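Local coordinates for putative hydrolase (Acinetobacter sp. NBRC 100985, PDB 4XUK), which probably hydrolyses organophosphorus triesters and lactones at a two-zinc centre of the metallo-beta-lactamase superfamily, at residues 190-195 with 248-253; 260-265 with 269-274. The protein carries 2 engineered substitutions. All blocks are in the same frame, centred on the assembly; numbering follows the deposited sequence.

Contact 1 of 2, residues 190-195 with 248-253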
ATOM      1  N   LYS A 190      15.421  -5.889  21.127  1.00 20.71           N
ATOM      2  CA  LYS A 190      16.108  -7.145  21.230  1.00 23.87           C
ATOM      3  C   LYS A 190      16.783  -7.562  19.916  1.00 26.72           C
ATOM      4  O   LYS A 190      16.210  -7.513  18.878  1.00 21.48           O
ATOM      5  CB  LYS A 190      15.188  -8.207  21.719  1.00 24.85           C
ATOM      6  CG  LYS A 190      15.858  -9.516  21.775  1.00 31.88           C
ATOM      7  CD  LYS A 190      14.974 -10.569  22.348  1.00 41.29           C
ATOM      8  CE  LYS A 190      15.587 -11.931  22.183  1.00 40.54           C
ATOM      9  NZ  LYS A 190      14.836 -12.752  23.138  1.00 43.97           N
ATOM     10  N   VAL A 191      18.021  -7.968  20.006  1.00 23.39           N
ATOM     11  CA  VAL A 191      18.741  -8.348  18.796  1.00 23.72           C
ATOM     12  C   VAL A 191      18.568  -9.842  18.507  1.00 25.55           C
ATOM     13  O   VAL A 191      18.662 -10.684  19.405  1.00 22.73           O
ATOM     14  CB  VAL A 191      20.236  -7.910  18.836  1.00 24.64           C
ATOM     15  CG1 VAL A 191      20.343  -6.425  19.167  1.00 22.21           C
ATOM     16  CG2 VAL A 191      21.033  -8.720  19.834  1.00 23.77           C
ATOM     17  N   ILE A 192      18.279 -10.161  17.249  1.00 21.62           N
ATOM     18  CA  ILE A 192      17.999 -11.534  16.856  1.00 23.01           C
ATOM     19  C   ILE A 192      18.899 -11.951  15.710  1.00 21.82           C
ATOM     20  O   ILE A 192      18.930 -11.302  14.654  1.00 18.22           O
ATOM     21  CB  ILE A 192      16.510 -11.701  16.471  1.00 25.35           C
ATOM     22  CG1 ILE A 192      15.630 -11.265  17.649  1.00 28.62           C
ATOM     23  CG2 ILE A 192      16.201 -13.135  16.046  1.00 27.59           C
ATOM     24  CD1 ILE A 192      14.155 -11.282  17.356  1.00 34.59           C
ATOM     25  N   ASN A 193      19.642 -13.034  15.913  1.00 22.25           N
ATOM     26  CA  ASN A 193      20.539 -13.489  14.876  1.00 20.69           C
ATOM     27  C   ASN A 193      19.767 -14.088  13.710  1.00 23.98           C
ATOM     28  O   ASN A 193      19.020 -15.061  13.864  1.00 19.66           O
ATOM     29  CB  ASN A 193      21.561 -14.488  15.415  1.00 25.01           C
ATOM     30  CG  ASN A 193      22.592 -14.860  14.375  1.00 21.63           C
ATOM     31  OD1 ASN A 193      22.262 -15.455  13.348  1.00 23.08           O
ATOM     32  ND2 ASN A 193      23.845 -14.501  14.623  1.00 22.21           N
ATOM     33  N   THR A 194      19.947 -13.489  12.539  1.00 20.16           N
ATOM     34  CA  THR A 194      19.317 -13.994  11.333  1.00 20.99           C
ATOM     35  C   THR A 194      20.374 -14.043  10.235  1.00 18.27           C
ATOM     36  O   THR A 194      20.179 -13.538   9.138  1.00 17.26           O
ATOM     37  CB  THR A 194      18.107 -13.134  10.916  1.00 19.45           C
ATOM     38  OG1 THR A 194      18.500 -11.759  10.794  1.00 17.31           O
ATOM     39  CG2 THR A 194      16.995 -13.245  11.943  1.00 23.12           C
ATOM     40  N   ALA A 195      21.508 -14.652  10.561  1.00 19.27           N
ATOM     41  CA  ALA A 195      22.630 -14.752   9.636  1.00 20.69           C
ATOM     42  C   ALA A 195      22.323 -15.582   8.398  1.00 19.72           C
ATOM     43  O   ALA A 195      21.451 -16.447   8.416  1.00 19.01           O
ATOM     44  CB  ALA A 195      23.854 -15.328  10.351  1.00 20.80           C
ATOM     45  N   LEU A 248      12.937 -19.411   6.388  1.00 20.10           N
ATOM     46  CA  LEU A 248      11.957 -20.390   6.706  1.00 23.88           C
ATOM     47  C   LEU A 248      11.657 -20.447   8.196  1.00 22.63           C
ATOM     48  O   LEU A 248      10.564 -20.561   8.600  1.00 22.78           O
ATOM     49  CB  LEU A 248      12.401 -21.725   6.189  1.00 23.18           C
ATOM     50  CG  LEU A 248      12.437 -21.925   4.690  1.00 26.88           C
ATOM     51  CD1 LEU A 248      13.050 -23.279   4.411  1.00 28.66           C
ATOM     52  CD2 LEU A 248      11.066 -21.788   4.074  1.00 30.54           C
ATOM     53  N   LYS A 249      12.676 -20.339   9.007  1.00 23.12           N
ATOM     54  CA  LYS A 249      12.469 -20.283  10.452  1.00 25.44           C
ATOM     55  C   LYS A 249      11.666 -19.057  10.872  1.00 23.18           C
ATOM     56  O   LYS A 249      10.736 -19.156  11.681  1.00 20.80           O
ATOM     57  CB  LYS A 249      13.805 -20.281  11.197  1.00 28.51           C
ATOM     58  CG  LYS A 249      13.724 -20.998  12.527  1.00 33.92           C
ATOM     59  CD  LYS A 249      14.075 -20.105  13.670  1.00 37.85           C
ATOM     60  CE  LYS A 249      15.522 -19.678  13.592  1.00 34.93           C
ATOM     61  NZ  LYS A 249      15.895 -18.912  14.809  1.00 39.17           N
ATOM     62  N   GLN A 250      12.033 -17.892  10.346  1.00 23.74           N
ATOM     63  CA  GLN A 250      11.398 -16.662  10.793  1.00 19.61           C
ATOM     64  C   GLN A 250       9.971 -16.534  10.263  1.00 18.31           C
ATOM     65  O   GLN A 250       9.087 -16.104  10.993  1.00 20.43           O
ATOM     66  CB  GLN A 250      12.248 -15.438  10.423  1.00 20.56           C
ATOM     67  CG  GLN A 250      13.623 -15.424  11.109  1.00 21.54           C
ATOM     68  CD  GLN A 250      13.525 -15.456  12.632  1.00 29.96           C
ATOM     69  OE1 GLN A 250      14.315 -16.118  13.308  1.00 30.60           O
ATOM     70  NE2 GLN A 250      12.555 -14.738  13.173  1.00 26.31           N
ATOM     71  N   PHE A 251       9.745 -16.912   9.006  1.00 17.54           N
ATOM     72  CA  PHE A 251       8.405 -16.814   8.419  1.00 19.59           C
ATOM     73  C   PHE A 251       7.440 -17.755   9.129  1.00 21.00           C
ATOM     74  O   PHE A 251       6.260 -17.443   9.301  1.00 19.77           O
ATOM     75  CB  PHE A 251       8.436 -17.125   6.915  1.00 19.50           C
ATOM     76  CG  PHE A 251       8.839 -15.953   6.056  1.00 18.25           C
ATOM     77  CD1 PHE A 251       9.509 -14.860   6.600  1.00 18.58           C
ATOM     78  CD2 PHE A 251       8.541 -15.951   4.700  1.00 17.90           C
ATOM     79  CE1 PHE A 251       9.881 -13.782   5.793  1.00 21.00           C
ATOM     80  CE2 PHE A 251       8.895 -14.885   3.894  1.00 16.98           C
ATOM     81  CZ  PHE A 251       9.571 -13.803   4.437  1.00 19.08           C
ATOM     82  N   ALA A 252       7.948 -18.917   9.526  1.00 20.15           N
ATOM     83  CA  ALA A 252       7.143 -19.858  10.290  1.00 23.11           C
ATOM     84  C   ALA A 252       6.725 -19.193  11.594  1.00 24.33           C
ATOM     85  O   ALA A 252       5.546 -19.146  11.912  1.00 22.86           O
ATOM     86  CB  ALA A 252       7.922 -21.139  10.547  1.00 24.24           C
ATOM     87  N   ASN A 253       7.695 -18.662  12.332  1.00 22.44           N
ATOM     88  CA  ASN A 253       7.420 -17.916  13.554  1.00 21.63           C
ATOM     89  C   ASN A 253       6.401 -16.790  13.337  1.00 23.30           C
ATOM     90  O   ASN A 253       5.438 -16.673  14.101  1.00 25.61           O
ATOM     91  CB  ASN A 253       8.744 -17.380  14.132  1.00 22.99           C
ATOM     92  CG  ASN A 253       8.547 -16.282  15.178  1.00 27.69           C
ATOM     93  OD1 ASN A 253       7.584 -16.288  15.944  1.00 26.09           O
ATOM     94  ND2 ASN A 253       9.479 -15.335  15.213  1.00 30.54           N
TER
HETATM   95  O   HOH W   1      17.173 -16.923  12.797  1.00 30.37           O
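Gln250 of helix 240-257 reaches across to Thr194, just past the end of strand 189-193, and the two side chains cross at about a right angle. The apolar part of the contact is small: Thr194 CG2 lies 4.1 Å from Gln250 CG and about as far from CD and OE1, so the methyl group rests against the bent middle of the glutamine. That bend comes at the second torsion (chi2 -58°), which brings OE1 round to the water between helix and strand. Ile192 CG2 adds a looser touch, 4.5 Å from Gln250 OE1. The hydroxyl of Thr194 works elsewhere, hydrogen-bonded to His201, just before the neighbouring strand 202-208, and to Ser203 within it, which leaves the methyl group to meet the helix.

Polar contact runs through one water. It donates to Asn193 O at 2.8 Å and to Gln250 OE1 at 3.0 Å, and it accepts from Lys249 NZ at 3.1 Å, tying the strand backbone to two successive helix residues. On the strand side the chain is shaped by an Asx turn: Ala195 N gives its hydrogen to Asn193 OD1 at 3.0 Å, from above the carbonyl plane. Farther along, Ala195 O takes a hydrogen bond from Thr246 of the same helix.

The contact thus packs a helix of the alpha-beta/beta-alpha sandwich against the end of strand 189-193, four residues before the zinc ligand His197. Strand and helix meet through one threonine methyl and one water with three partners, so the polar link is indirect and the direct packing slight.

Contact 2 of 2, residues 260-265 with 269-274. Engineered in segment 269-274: Thr274 (natural residue Ile). With ZN (zinc ion), chain C.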
ATOM      1  N   THR A 260       3.951  -8.008  13.791  1.00 19.70           N
ATOM      2  CA  THR A 260       3.987  -7.001  12.777  1.00 20.66           C
ATOM      3  C   THR A 260       5.419  -6.957  12.214  1.00 22.83           C
ATOM      4  O   THR A 260       6.351  -7.018  12.966  1.00 20.04           O
ATOM      5  CB  THR A 260       3.651  -5.640  13.395  1.00 26.07           C
ATOM      6  OG1 THR A 260       2.332  -5.640  13.943  1.00 31.34           O
ATOM      7  CG2 THR A 260       3.840  -4.584  12.446  1.00 15.83           C
ATOM      8  N   ILE A 261       5.598  -6.824  10.922  1.00 19.51           N
ATOM      9  CA  ILE A 261       6.879  -6.902  10.260  1.00 18.50           C
ATOM     10  C   ILE A 261       7.244  -5.605   9.562  1.00 19.08           C
ATOM     11  O   ILE A 261       6.414  -5.044   8.902  1.00 14.98           O
ATOM     12  CB  ILE A 261       6.795  -8.032   9.215  1.00 25.51           C
ATOM     13  CG1 ILE A 261       6.486  -9.338   9.901  1.00 23.63           C
ATOM     14  CG2 ILE A 261       7.959  -8.075   8.265  1.00 20.02           C
ATOM     15  CD1 ILE A 261       7.569  -9.813  10.792  1.00 21.02           C
ATOM     16  N   ALA A 262       8.489  -5.151   9.713  1.00 16.69           N
ATOM     17  CA  ALA A 262       8.929  -3.989   8.957  1.00 15.71           C
ATOM     18  C   ALA A 262      10.148  -4.416   8.151  1.00 18.71           C
ATOM     19  O   ALA A 262      11.166  -4.811   8.715  1.00 16.60           O
ATOM     20  CB  ALA A 262       9.276  -2.845   9.894  1.00 16.36           C
ATOM     21  N   ALA A 263      10.039  -4.347   6.832  1.00 15.51           N
ATOM     22  CA  ALA A 263      11.069  -4.910   5.962  1.00 15.78           C
ATOM     23  C   ALA A 263      11.635  -3.900   4.983  1.00 16.07           C
ATOM     24  O   ALA A 263      10.877  -3.231   4.275  1.00 16.59           O
ATOM     25  CB  ALA A 263      10.497  -6.086   5.200  1.00 15.77           C
ATOM     26  N   PRO A 264      12.978  -3.827   4.886  1.00 14.47           N
ATOM     27  CA  PRO A 264      13.570  -2.866   3.955  1.00 14.93           C
ATOM     28  C   PRO A 264      13.293  -3.193   2.484  1.00 16.27           C
ATOM     29  O   PRO A 264      13.313  -2.264   1.674  1.00 15.95           O
ATOM     30  CB  PRO A 264      15.078  -2.965   4.250  1.00 17.69           C
ATOM     31  CG  PRO A 264      15.263  -4.316   4.839  1.00 16.65           C
ATOM     32  CD  PRO A 264      14.004  -4.560   5.645  1.00 15.93           C
ATOM     33  N   HIS A 265      13.032  -4.457   2.143  1.00 16.85           N
ATOM     34  CA  HIS A 265      12.792  -4.808   0.734  1.00 15.24           C
ATOM     35  C   HIS A 265      11.407  -5.353   0.385  1.00 18.03           C
ATOM     36  O   HIS A 265      11.261  -6.054  -0.619  1.00 16.04           O
ATOM     37  CB  HIS A 265      13.865  -5.795   0.246  1.00 17.88           C
ATOM     38  CG  HIS A 265      15.232  -5.199   0.195  1.00 17.88           C
ATOM     39  ND1 HIS A 265      15.462  -3.918  -0.253  1.00 20.46           N
ATOM     40  CD2 HIS A 265      16.441  -5.703   0.552  1.00 16.45           C
ATOM     41  CE1 HIS A 265      16.758  -3.656  -0.168  1.00 17.25           C
ATOM     42  NE2 HIS A 265      17.367  -4.725   0.306  1.00 20.17           N
ATOM     43  N   PRO A 269       5.040   1.009   2.242  1.00 19.29           N
ATOM     44  CA  PRO A 269       5.879   1.257   3.428  1.00 16.33           C
ATOM     45  C   PRO A 269       6.648   0.059   3.984  1.00 18.46           C
ATOM     46  O   PRO A 269       7.497   0.268   4.864  1.00 19.76           O
ATOM     47  CB  PRO A 269       4.867   1.756   4.468  1.00 19.85           C
ATOM     48  CG  PRO A 269       3.561   1.213   4.022  1.00 21.56           C
ATOM     49  CD  PRO A 269       3.614   1.226   2.529  1.00 17.03           C
ATOM     50  N   GLY A 270       6.385  -1.157   3.505  1.00 15.38           N
ATOM     51  CA  GLY A 270       7.148  -2.314   3.961  1.00 15.21           C
ATOM     52  C   GLY A 270       6.723  -2.833   5.326  1.00 17.79           C
ATOM     53  O   GLY A 270       7.457  -3.590   5.975  1.00 15.91           O
ATOM     54  N   ILE A 271       5.530  -2.435   5.756  1.00 16.67           N
ATOM     55  CA  ILE A 271       5.002  -2.829   7.056  1.00 16.08           C
ATOM     56  C   ILE A 271       3.752  -3.687   6.840  1.00 15.45           C
ATOM     57  O   ILE A 271       2.867  -3.348   6.041  1.00 17.56           O
ATOM     58  CB  ILE A 271       4.667  -1.577   7.913  1.00 15.12           C
ATOM     59  CG1 ILE A 271       5.908  -0.691   8.098  1.00 14.48           C
ATOM     60  CG2 ILE A 271       4.096  -1.972   9.271  1.00 18.41           C
ATOM     61  CD1 ILE A 271       5.620   0.621   8.878  1.00 14.78           C
ATOM     62  N   GLY A 272       3.684  -4.813   7.529  1.00 18.83           N
ATOM     63  CA  GLY A 272       2.587  -5.745   7.317  1.00 16.71           C
ATOM     64  C   GLY A 272       2.730  -6.975   8.191  1.00 20.84           C
ATOM     65  O   GLY A 272       3.410  -6.945   9.216  1.00 18.46           O
ATOM     66  N   HIS A 273       2.085  -8.062   7.781  1.00 21.17           N
ATOM     67  CA  HIS A 273       2.102  -9.301   8.542  1.00 16.17           C
ATOM     68  C   HIS A 273       2.225 -10.454   7.556  1.00 19.70           C
ATOM     69  O   HIS A 273       1.991 -10.268   6.358  1.00 18.47           O
ATOM     70  CB  HIS A 273       0.796  -9.441   9.308  1.00 18.00           C
ATOM     71  CG  HIS A 273       0.575  -8.371  10.335  1.00 18.04           C
ATOM     72  ND1 HIS A 273       0.061  -7.130  10.020  1.00 17.25           N
ATOM     73  CD2 HIS A 273       0.789  -8.362  11.672  1.00 21.24           C
ATOM     74  CE1 HIS A 273      -0.036  -6.403  11.122  1.00 20.11           C
ATOM     75  NE2 HIS A 273       0.394  -7.128  12.138  1.00 21.44           N
ATOM     76  N   THR A 274       2.604 -11.637   8.034  1.00 20.56           N
ATOM     77  CA  THR A 274       2.622 -12.795   7.141  1.00 18.93           C
ATOM     78  C   THR A 274       1.626 -13.868   7.545  1.00 20.17           C
ATOM     79  O   THR A 274       1.517 -14.247   8.721  1.00 18.71           O
ATOM     80  CB  THR A 274       4.046 -13.394   6.913  1.00 25.81           C
ATOM     81  OG1 THR A 274       4.034 -14.812   7.124  1.00 29.65           O
ATOM     82  CG2 THR A 274       5.037 -12.776   7.825  1.00 20.09           C
TER
HETATM   83 ZN    ZN C 401      19.404  -4.686   1.184  1.00 20.00          ZN
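Thr260, Ile261 and Ala262 pair with Ile271, Gly272 and His273 in an antiparallel beta hairpin of the metallo-beta-lactamase fold, whose connecting loop carries the zinc ligand His265. The short strand axes approach to 4.6 Å at 129°, a marked twist.

Backbone bonds carry the pairing. Ile261 and Gly272 form the hydrogen-bonded pair: Ile261 N gives to Gly272 O at 2.8 Å, and Gly272 N returns a bond to Ile261 O at 3.1 Å. Beyond the non-hydrogen-bonded pair Ala262-Ile271, Ala263 N reaches Gly270 O at 2.8 Å. That oxygen also receives the CA-H of Ala262, while Ile261 O takes the CA-H of Ile271, with CA 3.2 Å away. Gly270 takes up a positive phi (78°) just before its strand begins.

Among the side chains, Ala262 CB and Ile271 CG1 meet on one face of the sheet, where Phe61 of strand 54-64 packs against both. Thr260 CG2 joins this side, 4.1 Å from Ile271 CG2. Ile261 points to the other face, toward Phe254 of helix 240-257; the engineered Thr274 touches that same phenylalanine.

At the far end, although CB of His273 points away from strand 260-262, the first torsion (chi1 -63°) brings the end of the ring back to Thr260. Its NE2 makes a weak bond to Thr260 OG1, which is also hydrogen-bonded to Glu211, and Tyr47 of the second subunit stacks on the ring. In the connecting loop, His265 turns to the metal, completing a site with Asp112, His113 and Asp218: its NE2 sits 2.2 Å from zinc.

Overall arrangement
Contact 1 closes before contact 2 opens, so the two follow in series along the chain, their centres about 14 Å apart. Both reach the same mixed sheet, contact 1 at strand 189-193 toward one side and contact 2 at strands 260-262 and 271-275 toward the other. Helix 240-257 links them: it supplies 248-253 to contact 1, is followed after two residues by strand 260-262, and packs on contact 2, with Phe251 O 4.1 Å from Thr274 OG1. Each contact leads to a zinc ligand, His197 shortly after 190-195 and His265 at the end of 260-265; His197 binds one zinc and His265 the other, with Asp218 shared by both.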